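Metallo-beta-lactamase family protein (Thermus thermophilus, PDB 2ZO4) is a metallo-beta-lactamase superfamily protein that binds two zinc ions and is probably a hydrolase, its natural substrate not being established. Local coordinates at residues 153-156 and 161-164; 220-225 and 242-247; 118-123 and 287-292. One frame throughout, in Å; residues are numbered along the deposited sequence.

Interaction 1: residues 153-156 and 161-164; sequences GEAL and KRLR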
ATOM      1  N   GLY A 153      16.461   5.515  -2.200  1.00 13.19           N
ATOM      2  CA  GLY A 153      17.648   5.617  -3.052  1.00 13.17           C
ATOM      3  C   GLY A 153      18.710   4.550  -2.838  1.00 13.41           C
ATOM      4  O   GLY A 153      19.733   4.543  -3.525  1.00 13.16           O
ATOM      5  N   GLU A 154      18.486   3.647  -1.886  1.00 13.65           N
ATOM      6  CA  GLU A 154      19.445   2.569  -1.665  1.00 14.04           C
ATOM      7  C   GLU A 154      19.359   1.522  -2.776  1.00 14.12           C
ATOM      8  O   GLU A 154      18.327   1.376  -3.435  1.00 14.03           O
ATOM      9  CB  GLU A 154      19.319   1.954  -0.265  1.00 14.13           C
ATOM     10  CG  GLU A 154      18.315   0.838  -0.095  1.00 15.04           C
ATOM     11  CD  GLU A 154      18.605   0.000   1.146  1.00 16.35           C
ATOM     12  OE1 GLU A 154      17.909   0.180   2.161  1.00 15.92           O
ATOM     13  OE2 GLU A 154      19.549  -0.815   1.119  1.00 17.44           O
ATOM     14  N   ALA A 155      20.469   0.828  -2.990  1.00 14.45           N
ATOM     15  CA  ALA A 155      20.587  -0.141  -4.061  1.00 14.92           C
ATOM     16  C   ALA A 155      20.761  -1.534  -3.476  1.00 15.31           C
ATOM     17  O   ALA A 155      21.640  -1.764  -2.641  1.00 15.20           O
ATOM     18  CB  ALA A 155      21.756   0.210  -4.958  1.00 14.80           C
ATOM     19  N   LEU A 156      19.909  -2.452  -3.921  1.00 15.58           N
ATOM     20  CA  LEU A 156      19.948  -3.829  -3.457  1.00 16.20           C
ATOM     21  C   LEU A 156      20.338  -4.775  -4.587  1.00 16.68           C
ATOM     22  O   LEU A 156      19.813  -4.680  -5.700  1.00 16.88           O
ATOM     23  CB  LEU A 156      18.587  -4.243  -2.880  1.00 16.05           C
ATOM     24  CG  LEU A 156      17.963  -3.424  -1.741  1.00 15.88           C
ATOM     25  CD1 LEU A 156      16.470  -3.708  -1.655  1.00 16.77           C
ATOM     26  CD2 LEU A 156      18.630  -3.700  -0.403  1.00 15.68           C
ATOM     27  N   LYS A 161      19.777  -9.445  -9.865  1.00 18.46           N
ATOM     28  CA  LYS A 161      19.256  -8.155 -10.308  1.00 18.29           C
ATOM     29  C   LYS A 161      19.613  -7.023  -9.343  1.00 17.97           C
ATOM     30  O   LYS A 161      19.937  -7.262  -8.177  1.00 17.74           O
ATOM     31  CB  LYS A 161      17.745  -8.240 -10.553  1.00 18.44           C
ATOM     32  CG  LYS A 161      17.400  -8.969 -11.852  1.00 19.30           C
ATOM     33  CD  LYS A 161      15.958  -9.425 -11.895  1.00 20.87           C
ATOM     34  CE  LYS A 161      15.627 -10.085 -13.235  1.00 21.58           C
ATOM     35  NZ  LYS A 161      16.411 -11.330 -13.482  1.00 21.87           N
ATOM     36  N   ARG A 162      19.579  -5.794  -9.853  1.00 17.65           N
ATOM     37  CA  ARG A 162      19.858  -4.615  -9.046  1.00 17.40           C
ATOM     38  C   ARG A 162      18.610  -3.745  -8.950  1.00 16.57           C
ATOM     39  O   ARG A 162      18.104  -3.246  -9.959  1.00 16.11           O
ATOM     40  CB  ARG A 162      21.039  -3.830  -9.616  1.00 17.94           C
ATOM     41  CG  ARG A 162      21.617  -2.812  -8.638  1.00 20.28           C
ATOM     42  CD  ARG A 162      23.029  -2.389  -9.028  1.00 23.74           C
ATOM     43  NE  ARG A 162      23.420  -1.175  -8.313  1.00 26.48           N
ATOM     44  CZ  ARG A 162      24.261  -1.128  -7.283  1.00 27.44           C
ATOM     45  NH1 ARG A 162      24.840  -2.230  -6.833  1.00 28.36           N
ATOM     46  NH2 ARG A 162      24.531   0.038  -6.709  1.00 27.73           N
ATOM     47  N   LEU A 163      18.124  -3.581  -7.725  1.00 15.72           N
ATOM     48  CA  LEU A 163      16.855  -2.916  -7.459  1.00 15.23           C
ATOM     49  C   LEU A 163      17.074  -1.607  -6.714  1.00 14.42           C
ATOM     50  O   LEU A 163      17.747  -1.583  -5.685  1.00 14.85           O
ATOM     51  CB  LEU A 163      15.953  -3.831  -6.622  1.00 15.21           C
ATOM     52  CG  LEU A 163      15.252  -5.015  -7.294  1.00 15.81           C
ATOM     53  CD1 LEU A 163      16.223  -6.105  -7.732  1.00 16.77           C
ATOM     54  CD2 LEU A 163      14.216  -5.589  -6.352  1.00 15.55           C
ATOM     55  N   ARG A 164      16.501  -0.525  -7.230  1.00 13.10           N
ATOM     56  CA  ARG A 164      16.565   0.766  -6.560  1.00 11.99           C
ATOM     57  C   ARG A 164      15.323   0.954  -5.700  1.00 11.21           C
ATOM     58  O   ARG A 164      14.197   0.836  -6.192  1.00 10.87           O
ATOM     59  CB  ARG A 164      16.677   1.905  -7.580  1.00 11.71           C
ATOM     60  CG  ARG A 164      16.852   3.299  -6.965  1.00 12.05           C
ATOM     61  CD  ARG A 164      18.261   3.513  -6.409  1.00 12.65           C
ATOM     62  NE  ARG A 164      19.265   3.477  -7.474  1.00 13.33           N
ATOM     63  CZ  ARG A 164      20.583   3.501  -7.283  1.00 13.51           C
ATOM     64  NH1 ARG A 164      21.091   3.564  -6.058  1.00 12.45           N
ATOM     65  NH2 ARG A 164      21.397   3.459  -8.332  1.00 13.08           N
TER
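A beta hairpin at the edge of the five-stranded sheet brings L156 on strand 155-158 against L163 on strand 161-167. The two form an antiparallel hydrogen-bonded pair: L156 N donates to L163 O at 2.9 Å, and L163 N to L156 O at 2.9 Å, both bonds nearly straight. L156 O also receives a CA-H...O contact from R162 CA. One residue along, A155 faces R164 as a non-hydrogen-bonded pair, and the sheet face they share carries the arginine contacts. R162 keeps CG anti to the backbone N (chi1 -165°) and runs extended to NE, which lays one face of its guanidinium over A155 CB, with NH2 3.3 Å from that methyl; its NH1 makes a salt bridge with E157. R164 folds back instead, bent at chi2 and chi3, and comes to the same methyl obliquely. That bend carries R164 NH1 to G153 O at 3.0 Å, a bond tilted 33° from the carbonyl plane, while its NE pairs with E181. One arginine therefore ties G153, ahead of strand 155-158, to E181, just after strand 176-180. On the other face, L156 and L163 both touch L67 of strand 65-68, in the six-stranded sheet. A hairpin whose outer face is polar and whose inner face packs against a second sheet suits the layered alpha-beta/beta-alpha sandwich of the metallo-beta-lactamase fold.

Interaction 2: residues 220-225 and 242-247; sequences RLADLG and QRAEEL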
ATOM      1  N   ARG A 220       7.004  11.851  -8.892  1.00 16.74           N
ATOM      2  CA  ARG A 220       8.296  11.163  -8.881  1.00 17.28           C
ATOM      3  C   ARG A 220       8.299   9.996  -9.871  1.00 17.39           C
ATOM      4  O   ARG A 220       9.220   9.868 -10.676  1.00 17.55           O
ATOM      5  CB  ARG A 220       8.625  10.677  -7.461  1.00 17.29           C
ATOM      6  CG  ARG A 220      10.098  10.369  -7.195  1.00 18.24           C
ATOM      7  CD  ARG A 220      10.359   8.870  -7.045  1.00 20.43           C
ATOM      8  NE  ARG A 220      11.754   8.591  -6.698  1.00 20.99           N
ATOM      9  CZ  ARG A 220      12.223   8.445  -5.458  1.00 21.41           C
ATOM     10  NH1 ARG A 220      11.415   8.538  -4.408  1.00 21.32           N
ATOM     11  NH2 ARG A 220      13.514   8.197  -5.266  1.00 20.73           N
ATOM     12  N   LEU A 221       7.254   9.171  -9.821  1.00 17.33           N
ATOM     13  CA  LEU A 221       7.101   8.041 -10.742  1.00 17.52           C
ATOM     14  C   LEU A 221       6.885   8.477 -12.192  1.00 17.61           C
ATOM     15  O   LEU A 221       7.353   7.810 -13.110  1.00 17.72           O
ATOM     16  CB  LEU A 221       5.962   7.114 -10.300  1.00 17.27           C
ATOM     17  CG  LEU A 221       6.089   6.438  -8.930  1.00 17.31           C
ATOM     18  CD1 LEU A 221       4.878   5.541  -8.665  1.00 17.04           C
ATOM     19  CD2 LEU A 221       7.397   5.653  -8.803  1.00 16.66           C
ATOM     20  N   ALA A 222       6.184   9.592 -12.389  1.00 17.84           N
ATOM     21  CA  ALA A 222       5.929  10.123 -13.731  1.00 18.00           C
ATOM     22  C   ALA A 222       7.222  10.492 -14.466  1.00 18.13           C
ATOM     23  O   ALA A 222       7.342  10.257 -15.667  1.00 18.20           O
ATOM     24  CB  ALA A 222       4.994  11.319 -13.666  1.00 17.84           C
ATOM     25  N   ASP A 223       8.179  11.054 -13.730  1.00 18.43           N
ATOM     26  CA  ASP A 223       9.454  11.514 -14.290  1.00 18.63           C
ATOM     27  C   ASP A 223      10.543  10.444 -14.265  1.00 18.10           C
ATOM     28  O   ASP A 223      11.664  10.681 -14.726  1.00 17.98           O
ATOM     29  CB  ASP A 223       9.941  12.762 -13.538  1.00 19.18           C
ATOM     30  CG  ASP A 223       8.947  13.910 -13.594  1.00 20.91           C
ATOM     31  OD1 ASP A 223       8.450  14.224 -14.697  1.00 23.59           O
ATOM     32  OD2 ASP A 223       8.669  14.511 -12.532  1.00 23.59           O
ATOM     33  N   LEU A 224      10.211   9.269 -13.732  1.00 17.55           N
ATOM     34  CA  LEU A 224      11.187   8.195 -13.547  1.00 16.99           C
ATOM     35  C   LEU A 224      11.804   7.702 -14.854  1.00 16.78           C
ATOM     36  O   LEU A 224      13.002   7.419 -14.908  1.00 16.89           O
ATOM     37  CB  LEU A 224      10.559   7.017 -12.785  1.00 17.00           C
ATOM     38  CG  LEU A 224      11.469   5.920 -12.222  1.00 16.85           C
ATOM     39  CD1 LEU A 224      12.465   6.456 -11.179  1.00 17.01           C
ATOM     40  CD2 LEU A 224      10.620   4.807 -11.626  1.00 16.74           C
ATOM     41  N   GLY A 225      10.988   7.601 -15.899  1.00 16.27           N
ATOM     42  CA  GLY A 225      11.445   7.072 -17.183  1.00 15.91           C
ATOM     43  C   GLY A 225      11.307   5.563 -17.279  1.00 15.66           C
ATOM     44  O   GLY A 225      11.962   4.928 -18.109  1.00 15.40           O
ATOM     45  N   GLN A 242       1.887   8.179 -18.156  1.00 16.50           N
ATOM     46  CA  GLN A 242       0.487   8.399 -18.515  1.00 16.91           C
ATOM     47  C   GLN A 242      -0.445   8.040 -17.369  1.00 16.27           C
ATOM     48  O   GLN A 242      -1.331   8.821 -17.032  1.00 16.35           O
ATOM     49  CB  GLN A 242       0.109   7.613 -19.775  1.00 16.77           C
ATOM     50  CG  GLN A 242      -1.304   7.869 -20.274  1.00 18.00           C
ATOM     51  CD  GLN A 242      -1.658   7.030 -21.489  1.00 18.44           C
ATOM     52  OE1 GLN A 242      -0.895   6.957 -22.456  1.00 21.51           O
ATOM     53  NE2 GLN A 242      -2.823   6.389 -21.446  1.00 19.87           N
ATOM     54  N   ARG A 243      -0.243   6.868 -16.771  1.00 15.89           N
ATOM     55  CA  ARG A 243      -1.064   6.450 -15.633  1.00 15.91           C
ATOM     56  C   ARG A 243      -0.882   7.360 -14.410  1.00 15.64           C
ATOM     57  O   ARG A 243      -1.853   7.687 -13.729  1.00 15.60           O
ATOM     58  CB  ARG A 243      -0.805   4.984 -15.262  1.00 15.70           C
ATOM     59  CG  ARG A 243      -1.784   4.408 -14.230  1.00 16.26           C
ATOM     60  CD  ARG A 243      -3.243   4.589 -14.662  1.00 16.42           C
ATOM     61  NE  ARG A 243      -4.181   4.229 -13.601  1.00 15.88           N
ATOM     62  CZ  ARG A 243      -5.413   4.717 -13.479  1.00 16.65           C
ATOM     63  NH1 ARG A 243      -5.883   5.601 -14.356  1.00 16.57           N
ATOM     64  NH2 ARG A 243      -6.179   4.322 -12.471  1.00 16.65           N
ATOM     65  N   ALA A 244       0.359   7.762 -14.145  1.00 15.64           N
ATOM     66  CA  ALA A 244       0.662   8.697 -13.056  1.00 15.83           C
ATOM     67  C   ALA A 244      -0.054  10.038 -13.259  1.00 15.91           C
ATOM     68  O   ALA A 244      -0.597  10.608 -12.312  1.00 15.84           O
ATOM     69  CB  ALA A 244       2.157   8.904 -12.936  1.00 15.69           C
ATOM     70  N   GLU A 245      -0.062  10.523 -14.498  1.00 16.03           N
ATOM     71  CA  GLU A 245      -0.790  11.742 -14.841  1.00 16.28           C
ATOM     72  C   GLU A 245      -2.303  11.557 -14.738  1.00 15.94           C
ATOM     73  O   GLU A 245      -3.006  12.477 -14.332  1.00 16.01           O
ATOM     74  CB  GLU A 245      -0.398  12.259 -16.234  1.00 16.52           C
ATOM     75  CG  GLU A 245       1.010  12.872 -16.310  1.00 18.28           C
ATOM     76  CD  GLU A 245       1.216  14.044 -15.350  1.00 21.19           C
ATOM     77  OE1 GLU A 245       0.325  14.923 -15.263  1.00 22.73           O
ATOM     78  OE2 GLU A 245       2.279  14.091 -14.689  1.00 22.08           O
ATOM     79  N   GLU A 246      -2.792  10.370 -15.096  1.00 15.53           N
ATOM     80  CA  GLU A 246      -4.213  10.034 -14.959  1.00 15.56           C
ATOM     81  C   GLU A 246      -4.676  10.004 -13.497  1.00 15.29           C
ATOM     82  O   GLU A 246      -5.781  10.443 -13.184  1.00 15.20           O
ATOM     83  CB  GLU A 246      -4.529   8.694 -15.636  1.00 15.47           C
ATOM     84  CG  GLU A 246      -4.613   8.763 -17.161  1.00 15.75           C
ATOM     85  CD  GLU A 246      -4.676   7.395 -17.832  1.00 16.21           C
ATOM     86  OE1 GLU A 246      -4.758   6.356 -17.133  1.00 16.53           O
ATOM     87  OE2 GLU A 246      -4.645   7.360 -19.081  1.00 18.31           O
ATOM     88  N   LEU A 247      -3.828   9.487 -12.610  1.00 15.07           N
ATOM     89  CA  LEU A 247      -4.159   9.402 -11.183  1.00 14.92           C
ATOM     90  C   LEU A 247      -4.100  10.764 -10.502  1.00 14.97           C
ATOM     91  O   LEU A 247      -4.841  11.025  -9.553  1.00 14.82           O
ATOM     92  CB  LEU A 247      -3.254   8.395 -10.472  1.00 14.87           C
ATOM     93  CG  LEU A 247      -3.561   6.924 -10.760  1.00 14.68           C
ATOM     94  CD1 LEU A 247      -2.457   6.020 -10.228  1.00 14.99           C
ATOM     95  CD2 LEU A 247      -4.910   6.532 -10.180  1.00 14.21           C
TER
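A222 and A244 meet methyl to methyl, CB to CB at 3.8 Å, where the end of helix 210-222 comes up against an early turn of helix 240-261. With side chains this short the backbones draw close, and the two CA atoms are 5.5 Å apart. Both CA-CB bonds point at the opposing helix, and A244 CB reaches past the other methyl to lie 4.0 Å from A222 CA. Beside the pair, E245 starts with CG anti to the carbonyl carbon (chi1 -72°) and then bends at chi2 (-58°); the fold carries its carboxylate back over A222, OE2 ending 4.0 Å from A222 CB. This is a van der Waals approach at the exposed margin of the contact. D223 turns its OD1 to R241, and that carboxylate oxygen stays 6.2 Å from E245 OE2. Farther round helix 240-261, each oxygen of E246 has one partner, R243 NH1 in a salt bridge to OE1 and Q242 NE2 in a hydrogen bond to OE2. Both alanines are buried, and L221 turns to L186 in the sheet beneath. The core of the contact is two methyls, with a carboxylate only at its margin, consistent with close approach of the helices resting on the small alanines, while the charged groups find partners outside the contact.

Interaction 3: residues 118-123 and 287-292; sequences LDHGTP and FAFAET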
ATOM      1  N   LEU A 118     -15.161   7.772  15.281  1.00 25.16           N
ATOM      2  CA  LEU A 118     -16.249   8.334  16.089  1.00 25.01           C
ATOM      3  C   LEU A 118     -16.358   9.857  16.008  1.00 24.72           C
ATOM      4  O   LEU A 118     -17.459  10.395  15.885  1.00 24.64           O
ATOM      5  CB  LEU A 118     -16.089   7.907  17.552  1.00 25.12           C
ATOM      6  N   ASP A 119     -15.217  10.537  16.088  1.00 24.31           N
ATOM      7  CA  ASP A 119     -15.165  11.998  15.993  1.00 23.91           C
ATOM      8  C   ASP A 119     -15.593  12.507  14.625  1.00 23.60           C
ATOM      9  O   ASP A 119     -16.066  13.640  14.499  1.00 23.48           O
ATOM     10  CB  ASP A 119     -13.759  12.508  16.313  1.00 23.89           C
ATOM     11  CG  ASP A 119     -13.373  12.290  17.763  1.00 24.43           C
ATOM     12  OD1 ASP A 119     -14.275  12.175  18.620  1.00 24.67           O
ATOM     13  OD2 ASP A 119     -12.159  12.242  18.050  1.00 24.95           O
ATOM     14  N   HIS A 120     -15.421  11.666  13.607  1.00 23.26           N
ATOM     15  CA  HIS A 120     -15.794  12.007  12.240  1.00 23.02           C
ATOM     16  C   HIS A 120     -17.124  11.372  11.807  1.00 23.35           C
ATOM     17  O   HIS A 120     -17.363  11.148  10.619  1.00 23.11           O
ATOM     18  CB  HIS A 120     -14.652  11.673  11.274  1.00 22.61           C
ATOM     19  CG  HIS A 120     -13.459  12.565  11.428  1.00 21.38           C
ATOM     20  ND1 HIS A 120     -13.413  13.841  10.910  1.00 20.00           N
ATOM     21  CD2 HIS A 120     -12.270  12.365  12.045  1.00 19.86           C
ATOM     22  CE1 HIS A 120     -12.246  14.389  11.201  1.00 20.00           C
ATOM     23  NE2 HIS A 120     -11.536  13.514  11.892  1.00 20.21           N
ATOM     24  N   GLY A 121     -17.979  11.084  12.789  1.00 24.04           N
ATOM     25  CA  GLY A 121     -19.386  10.761  12.541  1.00 24.72           C
ATOM     26  C   GLY A 121     -19.752   9.323  12.224  1.00 25.46           C
ATOM     27  O   GLY A 121     -20.875   9.058  11.785  1.00 25.34           O
ATOM     28  N   THR A 122     -18.821   8.392  12.439  1.00 26.13           N
ATOM     29  CA  THR A 122     -19.105   6.969  12.227  1.00 26.84           C
ATOM     30  C   THR A 122     -20.028   6.450  13.337  1.00 27.42           C
ATOM     31  O   THR A 122     -19.718   6.604  14.522  1.00 27.47           O
ATOM     32  CB  THR A 122     -17.812   6.109  12.153  1.00 26.86           C
ATOM     33  OG1 THR A 122     -16.934   6.638  11.152  1.00 26.69           O
ATOM     34  CG2 THR A 122     -18.136   4.649  11.811  1.00 26.94           C
ATOM     35  N   PRO A 123     -21.176   5.855  12.954  1.00 28.06           N
ATOM     36  CA  PRO A 123     -22.064   5.260  13.952  1.00 28.60           C
ATOM     37  C   PRO A 123     -21.541   3.899  14.429  1.00 29.10           C
ATOM     38  O   PRO A 123     -20.723   3.279  13.744  1.00 29.17           O
ATOM     39  CB  PRO A 123     -23.380   5.102  13.189  1.00 28.60           C
ATOM     40  CG  PRO A 123     -22.966   4.904  11.776  1.00 28.29           C
ATOM     41  CD  PRO A 123     -21.712   5.715  11.585  1.00 28.04           C
ATOM     42  N   PHE A 287     -12.259   1.855   4.071  1.00 22.43           N
ATOM     43  CA  PHE A 287     -11.317   2.472   3.137  1.00 22.16           C
ATOM     44  C   PHE A 287     -11.886   3.746   2.514  1.00 21.39           C
ATOM     45  O   PHE A 287     -11.162   4.723   2.332  1.00 21.39           O
ATOM     46  CB  PHE A 287     -10.905   1.480   2.045  1.00 22.57           C
ATOM     47  CG  PHE A 287     -10.293   0.213   2.579  1.00 23.54           C
ATOM     48  CD1 PHE A 287     -10.938  -1.009   2.412  1.00 24.45           C
ATOM     49  CD2 PHE A 287      -9.079   0.245   3.265  1.00 24.28           C
ATOM     50  CE1 PHE A 287     -10.379  -2.187   2.912  1.00 24.79           C
ATOM     51  CE2 PHE A 287      -8.513  -0.926   3.772  1.00 24.85           C
ATOM     52  CZ  PHE A 287      -9.163  -2.145   3.593  1.00 24.55           C
ATOM     53  N   ALA A 288     -13.179   3.724   2.192  1.00 20.31           N
ATOM     54  CA  ALA A 288     -13.881   4.911   1.703  1.00 19.19           C
ATOM     55  C   ALA A 288     -13.816   6.055   2.726  1.00 18.32           C
ATOM     56  O   ALA A 288     -13.541   7.197   2.359  1.00 18.29           O
ATOM     57  CB  ALA A 288     -15.330   4.572   1.352  1.00 19.38           C
ATOM     58  N   PHE A 289     -14.045   5.736   4.001  1.00 17.18           N
ATOM     59  CA  PHE A 289     -13.929   6.706   5.092  1.00 16.27           C
ATOM     60  C   PHE A 289     -12.536   7.339   5.191  1.00 15.75           C
ATOM     61  O   PHE A 289     -12.414   8.562   5.264  1.00 15.22           O
ATOM     62  CB  PHE A 289     -14.298   6.067   6.435  1.00 16.31           C
ATOM     63  CG  PHE A 289     -13.980   6.930   7.638  1.00 16.27           C
ATOM     64  CD1 PHE A 289     -14.902   7.856   8.110  1.00 16.89           C
ATOM     65  CD2 PHE A 289     -12.759   6.809   8.298  1.00 16.40           C
ATOM     66  CE1 PHE A 289     -14.615   8.648   9.223  1.00 16.29           C
ATOM     67  CE2 PHE A 289     -12.458   7.604   9.404  1.00 16.54           C
ATOM     68  CZ  PHE A 289     -13.392   8.522   9.867  1.00 16.02           C
ATOM     69  N   ALA A 290     -11.502   6.499   5.215  1.00 15.16           N
ATOM     70  CA  ALA A 290     -10.122   6.963   5.369  1.00 15.06           C
ATOM     71  C   ALA A 290      -9.647   7.791   4.175  1.00 14.69           C
ATOM     72  O   ALA A 290      -8.912   8.762   4.355  1.00 14.42           O
ATOM     73  CB  ALA A 290      -9.184   5.791   5.626  1.00 14.79           C
ATOM     74  N   GLU A 291     -10.072   7.399   2.973  1.00 14.64           N
ATOM     75  CA  GLU A 291      -9.794   8.146   1.740  1.00 14.82           C
ATOM     76  C   GLU A 291     -10.464   9.514   1.757  1.00 13.93           C
ATOM     77  O   GLU A 291      -9.847  10.523   1.407  1.00 13.62           O
ATOM     78  CB  GLU A 291     -10.264   7.364   0.508  1.00 15.20           C
ATOM     79  CG  GLU A 291      -9.162   6.628  -0.257  1.00 18.71           C
ATOM     80  CD  GLU A 291      -8.909   7.177  -1.667  1.00 21.63           C
ATOM     81  OE1 GLU A 291      -9.433   8.258  -2.015  1.00 24.31           O
ATOM     82  OE2 GLU A 291      -8.181   6.516  -2.435  1.00 22.76           O
ATOM     83  N   THR A 292     -11.735   9.533   2.156  1.00 13.20           N
ATOM     84  CA  THR A 292     -12.509  10.771   2.262  1.00 12.71           C
ATOM     85  C   THR A 292     -11.882  11.725   3.283  1.00 12.35           C
ATOM     86  O   THR A 292     -11.793  12.928   3.036  1.00 11.99           O
ATOM     87  CB  THR A 292     -13.984  10.484   2.617  1.00 12.67           C
ATOM     88  OG1 THR A 292     -14.529   9.560   1.665  1.00 12.31           O
ATOM     89  CG2 THR A 292     -14.813  11.764   2.602  1.00 13.09           C
TER
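F289 turns the edge of its ring to an aliphatic carbon of a histidine: H120 comes closest through its CB, with its imidazole a little farther off. H120 CB lies near the plane of the phenyl ring, 3.7 Å from both F289 CE1 and CZ. T122 OG1 approaches the same ring obliquely, 3.6 Å from F289 CE1. CG anti to the backbone N (chi1 170°) swings the F289 ring off helix 286-301 toward H120 and T122, at the end of helix 110-119. That end is a Schellman motif: T122 N reaches back to F117 O, G121 N bonds to L118 O at 3.2 Å, and G121 takes the positive phi that the turn requires. T122 OG1 bonds to F117 O as well, which holds the hydroxyl close to F289 CE1. The contact joins the metallo-beta-lactamase region to the helical C-terminal region, where T122 also touches W269 of helix 268-275. The imidazole of H120 is stacked on Y312, while the F117 ring meets that of F289 with the planes about 30° apart.

Overall arrangement
From the N terminus, the chain first passes 118-123, the end of a helix in the metallo-beta-lactamase region, which finds its partner at 287-292 only after 163 intervening residues. Inside that long loop lie the other two contacts, one after the other. Interaction 1 closes a tight hairpin of four intervening residues at the sheet edge; interaction 2 then closes a loop of sixteen, bringing helix 210-222 to helix 240-261 after the excursion through strand 228-231. None of the loops cross. Interactions 1 and 3 lie on opposite sides of the chain's centre, their centres about 38 Å apart. Interaction 3 ties helix 286-301, in the C-terminal region, back to the end of helix 110-119.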